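Local coordinates for brain-specific angiogenesis inhibitor 1-associated protein 2-like protein 2 (Mus musculus, PDB 3OK8) that binds phosphoinositides through its I-BAR (IMD) domain and induces planar or gently curved membrane structures, at the interface of chains A and B. Sequence-based numbering; all coordinates share one arbitrary frame. Chains: chain A/B, Brain-specific angiogenesis inhibitor 1-associated protein 2-like protein 2.

Contact 1: the interface of chains A and B. Residues chain A 60, 63-64, 77; chain B 25, 28-29, 32, 186, 189.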
# COMPACT_ATOMS: atom_id res chain seq x y z
N ILE A 60 5.22 23.08 -1.53
CA ILE A 60 4.20 23.93 -0.94
C ILE A 60 4.51 24.28 0.53
O ILE A 60 4.41 25.44 0.92
CB ILE A 60 2.81 23.28 -1.05
CG1 ILE A 60 2.45 23.08 -2.53
CG2 ILE A 60 1.78 24.12 -0.33
CD1 ILE A 60 1.07 22.48 -2.78
N GLN A 63 7.29 26.86 0.80
CA GLN A 63 6.80 28.20 0.47
C GLN A 63 6.16 28.85 1.68
O GLN A 63 6.40 30.02 1.96
CB GLN A 63 5.76 28.14 -0.66
CG GLN A 63 6.27 27.58 -1.98
CD GLN A 63 7.47 28.34 -2.49
OE1 GLN A 63 7.83 29.38 -1.95
NE2 GLN A 63 8.10 27.82 -3.54
N ALA A 64 5.31 28.09 2.38
CA ALA A 64 4.62 28.60 3.56
C ALA A 64 5.60 28.96 4.66
O ALA A 64 5.35 29.87 5.46
CB ALA A 64 3.59 27.58 4.06
N LEU A 77 3.25 20.77 6.91
CA LEU A 77 3.27 20.13 5.59
C LEU A 77 4.60 19.45 5.30
O LEU A 77 4.65 18.37 4.70
CB LEU A 77 2.96 21.16 4.49
CG LEU A 77 1.57 21.80 4.57
CD1 LEU A 77 1.50 23.12 3.73
CD2 LEU A 77 0.51 20.81 4.11
N PHE B 25 0.45 29.24 -6.13
CA PHE B 25 -0.25 28.28 -5.29
C PHE B 25 -1.26 27.41 -6.04
O PHE B 25 -1.22 26.18 -5.98
CB PHE B 25 -0.95 29.00 -4.14
CG PHE B 25 -1.45 28.08 -3.04
CD1 PHE B 25 -0.61 27.70 -2.00
CD2 PHE B 25 -2.75 27.59 -3.06
CE1 PHE B 25 -1.06 26.85 -1.00
CE2 PHE B 25 -3.21 26.74 -2.05
CZ PHE B 25 -2.36 26.37 -1.03
N ALA B 28 -0.00 24.91 -8.34
CA ALA B 28 0.72 23.90 -7.57
C ALA B 28 -0.30 22.86 -7.10
O ALA B 28 -0.02 21.66 -7.08
CB ALA B 28 1.42 24.57 -6.40
N LEU B 29 -1.50 23.34 -6.77
CA LEU B 29 -2.61 22.49 -6.38
C LEU B 29 -3.14 21.68 -7.55
O LEU B 29 -3.54 20.52 -7.38
CB LEU B 29 -3.74 23.30 -5.75
CG LEU B 29 -3.48 23.78 -4.32
CD1 LEU B 29 -4.79 24.10 -3.60
CD2 LEU B 29 -2.68 22.75 -3.56
N LEU B 32 -0.93 19.07 -7.88
CA LEU B 32 -1.14 18.17 -6.74
C LEU B 32 -2.31 17.22 -6.98
O LEU B 32 -2.29 16.09 -6.50
CB LEU B 32 -1.40 18.99 -5.47
CG LEU B 32 -0.47 18.79 -4.27
CD1 LEU B 32 -1.27 19.00 -2.98
CD2 LEU B 32 0.19 17.43 -4.31
N TYR B 186 -3.21 27.51 2.67
CA TYR B 186 -2.32 26.56 3.34
C TYR B 186 -3.08 25.79 4.41
O TYR B 186 -2.92 24.58 4.56
CB TYR B 186 -1.12 27.27 3.97
CG TYR B 186 -0.09 27.78 2.96
CD1 TYR B 186 0.58 26.90 2.12
CD2 TYR B 186 0.21 29.14 2.87
CE1 TYR B 186 1.52 27.36 1.20
CE2 TYR B 186 1.15 29.61 1.97
CZ TYR B 186 1.80 28.72 1.13
OH TYR B 186 2.74 29.18 0.22
N LEU B 189 -5.05 22.86 2.77
CA LEU B 189 -4.12 21.78 2.48
C LEU B 189 -3.80 20.94 3.73
O LEU B 189 -3.87 19.70 3.70
CB LEU B 189 -2.82 22.34 1.91
CG LEU B 189 -2.38 22.01 0.50
CD1 LEU B 189 -0.86 21.96 0.41
CD2 LEU B 189 -2.97 20.68 0.08
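The phenol ring of B:Tyr186 takes the methyl of A:Ala64 on one face, CB standing 3.4 Å above the plane over the ring centre, while CG2 of A:Ile60 lies in the ring plane at its edge, 3.6 Å from CE1. Beyond the rim, the phenol OH comes to 3.3 Å from CB of A:Gln63, a van der Waals contact and not a bond; no hydrogen bond crosses this patch. The I-BAR dimer is here closed by hydrocarbon. B:Tyr186 belongs to helix 154-221, and its CG is anti to its own carbonyl carbon (chi1 -72°), which directs the ring toward the last turns of A helix 5-66. Replacing it with an alanine would probably leave the A:Ala64 methyl without its aromatic cover and open a gap beside A:Ile60. That isoleucine is the knob of the patch. Its two branches part: CG2 goes to the tyrosine edge and to CE1 of B:Phe25, whereas CD1, carried on an extended chain (chi2 -178°), runs in among B:Ala28, B:Leu29 and B:Leu32, meeting B:Leu29 CD2 at 3.8 Å. B:Leu189 bridges both branches with one methyl, its CD1 pressed tightly to A:Ile60 CG2 at 3.5 Å.

Contact 2: the interface of chains A and B. Residues chain A 28, 32, 102, 189, 193; chain B 53, 56-57, 59-60.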
# COMPACT_ATOMS: atom_id res chain seq x y z
N ALA A 28 2.16 -24.28 -9.78
CA ALA A 28 1.54 -23.20 -9.02
C ALA A 28 2.58 -22.31 -8.34
O ALA A 28 2.33 -21.13 -8.10
CB ALA A 28 0.55 -23.74 -8.01
N LEU A 32 3.02 -18.37 -8.76
CA LEU A 32 3.18 -17.43 -7.64
C LEU A 32 4.43 -16.57 -7.78
O LEU A 32 4.44 -15.42 -7.33
CB LEU A 32 3.18 -18.16 -6.29
CG LEU A 32 1.93 -18.05 -5.41
CD1 LEU A 32 0.69 -17.76 -6.23
CD2 LEU A 32 1.75 -19.30 -4.55
N LEU A 102 11.18 -14.87 -0.00
CA LEU A 102 10.11 -15.69 -0.53
C LEU A 102 10.26 -15.88 -2.04
O LEU A 102 10.43 -17.00 -2.51
CB LEU A 102 8.77 -15.06 -0.15
CG LEU A 102 7.48 -15.85 -0.28
CD1 LEU A 102 6.45 -15.29 0.68
CD2 LEU A 102 6.95 -15.80 -1.69
N LEU A 189 4.85 -23.38 2.18
CA LEU A 189 4.16 -22.25 1.57
C LEU A 189 3.49 -21.45 2.67
O LEU A 189 3.63 -20.22 2.76
CB LEU A 189 3.13 -22.73 0.54
CG LEU A 189 2.64 -21.73 -0.50
CD1 LEU A 189 3.83 -21.03 -1.17
CD2 LEU A 189 1.75 -22.41 -1.54
N HIS A 193 4.64 -17.54 4.22
CA HIS A 193 3.63 -16.50 4.21
C HIS A 193 3.29 -16.05 5.61
O HIS A 193 2.80 -14.93 5.80
CB HIS A 193 2.40 -16.94 3.43
CG HIS A 193 2.57 -16.77 1.95
ND1 HIS A 193 3.14 -17.73 1.14
CD2 HIS A 193 2.29 -15.72 1.14
CE1 HIS A 193 3.18 -17.29 -0.10
NE2 HIS A 193 2.67 -16.07 -0.13
N TYR B 53 -2.69 -12.31 -6.73
CA TYR B 53 -1.68 -13.11 -6.08
C TYR B 53 -2.27 -14.02 -5.01
O TYR B 53 -1.94 -15.20 -4.92
CB TYR B 53 -0.63 -12.21 -5.44
CG TYR B 53 0.41 -12.97 -4.69
CD1 TYR B 53 0.23 -13.30 -3.35
CD2 TYR B 53 1.58 -13.39 -5.32
CE1 TYR B 53 1.17 -14.01 -2.67
CE2 TYR B 53 2.53 -14.11 -4.65
CZ TYR B 53 2.32 -14.41 -3.32
OH TYR B 53 3.26 -15.12 -2.64
N ALA B 56 -4.56 -16.89 -6.02
CA ALA B 56 -3.78 -18.08 -6.35
C ALA B 56 -3.39 -18.83 -5.08
O ALA B 56 -3.50 -20.06 -5.00
CB ALA B 56 -2.54 -17.70 -7.15
N ILE B 57 -2.91 -18.09 -4.08
CA ILE B 57 -2.64 -18.68 -2.78
C ILE B 57 -3.84 -19.48 -2.28
O ILE B 57 -3.69 -20.61 -1.81
CB ILE B 57 -2.26 -17.60 -1.73
CG1 ILE B 57 -0.86 -17.05 -2.02
CG2 ILE B 57 -2.31 -18.18 -0.34
CD1 ILE B 57 0.27 -18.03 -1.70
N LYS B 59 -6.27 -20.84 -4.06
CA LYS B 59 -6.54 -22.01 -4.89
C LYS B 59 -5.76 -23.18 -4.30
O LYS B 59 -6.25 -24.31 -4.18
CB LYS B 59 -6.11 -21.77 -6.34
CG LYS B 59 -4.66 -22.19 -6.64
CD LYS B 59 -3.91 -21.22 -7.58
CE LYS B 59 -2.39 -21.36 -7.45
NZ LYS B 59 -1.59 -20.45 -8.34
N ILE B 60 -4.52 -22.88 -3.93
CA ILE B 60 -3.60 -23.86 -3.39
C ILE B 60 -4.15 -24.38 -2.07
O ILE B 60 -4.11 -25.59 -1.81
CB ILE B 60 -2.20 -23.23 -3.25
CG1 ILE B 60 -1.63 -22.99 -4.66
CG2 ILE B 60 -1.27 -24.09 -2.41
CD1 ILE B 60 -0.15 -22.74 -4.71
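A:His193 and B:Tyr53 meet tip to tip in the I-BAR (IMD) dimer, an antiparallel pair of three-helix bundles, and the imidazole NE2 of A:His193 hydrogen-bonds the phenol OH of B:Tyr53 at 2.8 Å. The angle at the hydrogen is 145°, and the direction of the bond is not settled. NE2 lies in the plane of the tyrosine ring, at its edge, and B:Tyr53 is aimed at it by having CG anti to its backbone N (chi1 177°), which extends the phenol from helix 7-64. The terminal methyl of B:Ile57 covers one face of the imidazole, toward CE1, with CD1 3.8 Å from the ring centroid; the opposite face is backed by A:Leu102 CD1 over its centre. The same B:Ile57 methyl touches A:Leu32 CD2, while the other branch of that leucine, CD1, presses on B:Ala56 CB at 3.4 Å; both are tight contacts. Farther along, B:Ile60 divides its branches: CD1 reaches A:Ala28 CB at 3.5 Å, and CG2 meets A:Leu189 CD2 at 3.6 Å. The last methylene of B:Lys59, CE, lies against A:Ala28 CB.

In the second shell, the rotation of the imidazole is fixed from behind. A:His193 ND1 donates to A:Leu189 O, a backbone carbonyl one turn earlier in helix 153-217, at 3.0 Å. This oxygen lies only 5° out of the ring plane. With ND1 engaged as a donor to a carbonyl, NE2 would probably accept from the tyrosine hydroxyl.

Contact 3: the interface of chains A and B. Residues chain A 45-46, 49-50, 53-54; chain B 39, 42-43, 46.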
# COMPACT_ATOMS: atom_id res chain seq x y z
N ALA A 45 5.91 0.98 -7.96
CA ALA A 45 5.19 2.05 -8.64
C ALA A 45 4.39 2.91 -7.66
O ALA A 45 4.31 4.13 -7.81
CB ALA A 45 4.29 1.50 -9.74
N LEU A 46 3.78 2.27 -6.66
CA LEU A 46 3.03 3.03 -5.66
C LEU A 46 3.98 3.90 -4.87
O LEU A 46 3.72 5.08 -4.66
CB LEU A 46 2.23 2.13 -4.71
CG LEU A 46 1.39 2.87 -3.66
CD1 LEU A 46 0.14 3.52 -4.28
CD2 LEU A 46 0.98 1.94 -2.56
N ALA A 49 4.90 7.14 -7.03
CA ALA A 49 3.77 8.05 -7.03
C ALA A 49 3.58 8.74 -5.69
O ALA A 49 3.16 9.89 -5.65
CB ALA A 49 2.51 7.31 -7.40
N ALA A 50 3.86 8.04 -4.59
CA ALA A 50 3.77 8.64 -3.26
C ALA A 50 4.90 9.63 -3.05
O ALA A 50 4.67 10.74 -2.58
CB ALA A 50 3.80 7.57 -2.17
N TYR A 53 4.24 12.79 -5.11
CA TYR A 53 3.18 13.54 -4.44
C TYR A 53 3.65 14.29 -3.19
O TYR A 53 3.40 15.50 -3.04
CB TYR A 53 2.06 12.59 -4.05
CG TYR A 53 0.87 13.29 -3.46
CD1 TYR A 53 0.70 13.40 -2.08
CD2 TYR A 53 -0.11 13.83 -4.28
CE1 TYR A 53 -0.42 14.03 -1.54
CE2 TYR A 53 -1.23 14.46 -3.76
CZ TYR A 53 -1.37 14.57 -2.39
OH TYR A 53 -2.49 15.20 -1.91
N PHE A 54 4.31 13.59 -2.28
CA PHE A 54 4.70 14.25 -1.03
C PHE A 54 5.89 15.20 -1.18
O PHE A 54 6.04 16.14 -0.41
CB PHE A 54 4.84 13.26 0.12
CG PHE A 54 3.52 12.94 0.77
CD1 PHE A 54 2.93 13.84 1.65
CD2 PHE A 54 2.85 11.78 0.46
CE1 PHE A 54 1.69 13.57 2.24
CE2 PHE A 54 1.62 11.50 1.05
CZ PHE A 54 1.04 12.39 1.94
N TYR B 39 -1.26 8.78 -7.97
CA TYR B 39 -1.14 8.02 -6.74
C TYR B 39 -2.28 7.01 -6.60
O TYR B 39 -2.06 5.83 -6.30
CB TYR B 39 -1.18 8.99 -5.57
CG TYR B 39 -0.59 8.48 -4.28
CD1 TYR B 39 0.02 9.36 -3.40
CD2 TYR B 39 -0.64 7.12 -3.94
CE1 TYR B 39 0.57 8.92 -2.21
CE2 TYR B 39 -0.08 6.67 -2.75
CZ TYR B 39 0.52 7.58 -1.89
OH TYR B 39 1.08 7.18 -0.70
N ALA B 42 -1.87 4.11 -8.98
CA ALA B 42 -0.91 3.08 -8.60
C ALA B 42 -1.42 2.20 -7.45
O ALA B 42 -1.10 0.99 -7.37
CB ALA B 42 0.42 3.70 -8.25
N PHE B 43 -2.23 2.78 -6.57
CA PHE B 43 -2.85 2.00 -5.50
C PHE B 43 -3.84 0.96 -6.02
O PHE B 43 -3.82 -0.18 -5.56
CB PHE B 43 -3.56 2.88 -4.48
CG PHE B 43 -4.35 2.07 -3.48
CD1 PHE B 43 -5.67 1.70 -3.76
CD2 PHE B 43 -3.76 1.61 -2.31
CE1 PHE B 43 -6.40 0.92 -2.86
CE2 PHE B 43 -4.48 0.83 -1.41
CZ PHE B 43 -5.80 0.49 -1.68
N LEU B 46 -1.85 -1.91 -7.43
CA LEU B 46 -1.27 -2.71 -6.36
C LEU B 46 -2.35 -3.63 -5.81
O LEU B 46 -2.13 -4.83 -5.60
CB LEU B 46 -0.79 -1.80 -5.24
CG LEU B 46 0.48 -2.12 -4.44
CD1 LEU B 46 0.40 -1.43 -3.09
CD2 LEU B 46 0.70 -3.59 -4.25
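Helix 5-66 of chain A packs against helix 7-64 of chain B, the first helices of the two I-BAR protomers, and small residues let the backbones come close. B:Tyr39 lays its ring against the A:Ala50 turn: CA of A:Ala50 is over the face, 3.9 Å from the ring centroid, and its backbone N also stands above the centre. The ring reaches there because CG is anti to the backbone N (chi1 -159°). A:Leu46 CD1 meets B:Tyr39 CE2 at 3.5 Å, and A:Tyr53 CB meets CD1, across the ring from it, so the phenol is held between residues from successive turns of the partner helix. At the root of the side chain, A:Ala49 CB rests on B:Tyr39 CA. A leucine in place of B:Tyr39 would probably lose the flat surface that covers A:Ala50 and leave a gap between A:Leu46 and A:Tyr53. No polar atoms pair across this patch, and the grip comes from shape. A:Leu46, with CG anti to its backbone N, spreads its branches, CD1 also touching the backbone of B:Phe43 at CA, 3.6 Å away. B:Ala42 presents its methyl to A:Leu46 CA at 3.7 Å. The two equivalent leucines cross at about a right angle, A:Leu46 CD2 meeting B:Leu46 CD1 tightly at 3.5 Å.

Contact 4: the interface of chains A and B. Residues chain A 49, 52-53, 56-57; chain B 32, 35-36, 39, 98, 103.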
# COMPACT_ATOMS: atom_id res chain seq x y z
N ALA A 49 4.90 7.14 -7.03
CA ALA A 49 3.77 8.05 -7.03
C ALA A 49 3.58 8.74 -5.69
O ALA A 49 3.16 9.89 -5.65
CB ALA A 49 2.51 7.31 -7.40
N VAL A 52 6.60 11.32 -5.22
CA VAL A 52 6.46 12.51 -6.06
C VAL A 52 5.34 13.40 -5.52
O VAL A 52 5.48 14.62 -5.47
CB VAL A 52 6.21 12.16 -7.55
CG1 VAL A 52 7.43 11.48 -8.14
CG2 VAL A 52 4.99 11.28 -7.71
N TYR A 53 4.24 12.79 -5.11
CA TYR A 53 3.18 13.54 -4.44
C TYR A 53 3.65 14.29 -3.19
O TYR A 53 3.40 15.50 -3.04
CB TYR A 53 2.06 12.59 -4.05
CG TYR A 53 0.87 13.29 -3.46
CD1 TYR A 53 0.70 13.40 -2.08
CD2 TYR A 53 -0.11 13.83 -4.28
CE1 TYR A 53 -0.42 14.03 -1.54
CE2 TYR A 53 -1.23 14.46 -3.76
CZ TYR A 53 -1.37 14.57 -2.39
OH TYR A 53 -2.49 15.20 -1.91
N ALA A 56 5.99 17.13 -3.54
CA ALA A 56 5.30 18.33 -3.98
C ALA A 56 4.61 18.98 -2.80
O ALA A 56 4.52 20.20 -2.74
CB ALA A 56 4.31 18.03 -5.10
N ILE A 57 4.13 18.19 -1.84
CA ILE A 57 3.62 18.81 -0.62
C ILE A 57 4.75 19.49 0.13
O ILE A 57 4.56 20.58 0.67
CB ILE A 57 2.93 17.84 0.33
CG1 ILE A 57 1.42 17.86 0.11
CG2 ILE A 57 3.18 18.31 1.77
CD1 ILE A 57 0.94 17.00 -1.00
N LEU B 32 -0.93 19.07 -7.88
CA LEU B 32 -1.14 18.17 -6.74
C LEU B 32 -2.31 17.22 -6.98
O LEU B 32 -2.29 16.09 -6.50
CB LEU B 32 -1.40 18.99 -5.47
CG LEU B 32 -0.47 18.79 -4.27
CD1 LEU B 32 -1.27 19.00 -2.98
CD2 LEU B 32 0.19 17.43 -4.31
N LEU B 35 -0.93 14.51 -9.44
CA LEU B 35 -0.12 13.55 -8.69
C LEU B 35 -1.00 12.76 -7.75
O LEU B 35 -0.74 11.59 -7.47
CB LEU B 35 0.99 14.27 -7.92
CG LEU B 35 1.93 15.07 -8.83
CD1 LEU B 35 2.81 16.01 -8.01
CD2 LEU B 35 2.78 14.11 -9.68
N GLY B 36 -2.06 13.40 -7.26
CA GLY B 36 -3.04 12.72 -6.43
C GLY B 36 -3.66 11.55 -7.17
O GLY B 36 -3.65 10.42 -6.67
N TYR B 39 -1.26 8.78 -7.97
CA TYR B 39 -1.14 8.02 -6.74
C TYR B 39 -2.28 7.01 -6.60
O TYR B 39 -2.06 5.83 -6.30
CB TYR B 39 -1.18 8.99 -5.57
CG TYR B 39 -0.59 8.48 -4.28
CD1 TYR B 39 0.02 9.36 -3.40
CD2 TYR B 39 -0.64 7.12 -3.94
CE1 TYR B 39 0.57 8.92 -2.21
CE2 TYR B 39 -0.08 6.67 -2.75
CZ TYR B 39 0.52 7.58 -1.89
OH TYR B 39 1.08 7.18 -0.70
N PHE B 98 -9.39 9.95 0.39
CA PHE B 98 -8.42 10.70 -0.39
C PHE B 98 -9.08 11.33 -1.59
O PHE B 98 -9.10 12.55 -1.72
CB PHE B 98 -7.30 9.77 -0.85
CG PHE B 98 -6.07 10.47 -1.31
CD1 PHE B 98 -5.21 9.88 -2.21
CD2 PHE B 98 -5.76 11.74 -0.84
CE1 PHE B 98 -4.07 10.52 -2.64
CE2 PHE B 98 -4.62 12.38 -1.26
CZ PHE B 98 -3.77 11.77 -2.16
N LEU B 103 -9.12 15.18 -3.02
CA LEU B 103 -8.81 15.45 -4.42
C LEU B 103 -9.93 16.14 -5.19
O LEU B 103 -9.69 17.08 -5.96
CB LEU B 103 -8.42 14.14 -5.13
CG LEU B 103 -6.94 13.77 -5.32
CD1 LEU B 103 -6.09 14.30 -4.20
CD2 LEU B 103 -6.78 12.27 -5.43
O HOH W 1 1.83 10.72 -7.96
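Paired first helices of the antiparallel I-BAR dimer form this contact, joined by helix 71-148 of chain B. A:Tyr53 inserts between helices 7-64 and 71-148 of chain B, its CG anti to the backbone N (chi1 -175°). B:Leu32 crosses it at about a right angle and sets CD2 over the face of the phenol, 3.8 Å from the ring centroid. The phenol also passes the backbone of B:Gly36, where the lack of a side chain allows A:Tyr53 CE2 to come to 3.7 Å from the glycine CA. On the face opposite B:Leu32, toward the phenol CZ and OH, B:Phe98 brings its edge, the planes turned 84° apart. The methyl B:Leu32 CD2 is shared with A:Ile57, whose CD1 presses on it at 3.4 Å. B:Leu35 sends CD1 to A:Ala56 CB and CD2 to A:Val52 CG2, a looser contact at 4.1 Å. A water bridges the chains, 2.8 Å from the backbone O of A:Ala49 and 2.8 Å from that of B:Leu35. The site lies where helix 5-66 of chain A runs over helix 7-64 of chain B, with helix 71-148 of chain B behind it supplying B:Phe98, whose ring is backed by B:Leu103 CD2.

All four contacts lie along the antiparallel pairing of helix 5-66 in chain A with helix 7-64 in chain B. Between C-alpha centres, contacts 3 and 4 are about 8 Å apart, contacts 4 and 1 about 11 Å, contacts 2 and 3 about 25 Å, and contacts 1 and 2 about 43 Å. Contacts 3 and 4 share A:Ala49, A:Tyr53 and B:Tyr39; contacts 4 and 1 share B:Leu32. Contact 2 sets A:Ala28, A:Leu32 and A:Leu189 against B:Ile60, the roles of contact 1 with chains exchanged. Such two-fold repetition would extend the seam along the dimer. Helix 154-221 of chain B joins at contact 1 and helix 153-217 of chain A at contact 2, probably helping to stabilise the elongated dimer.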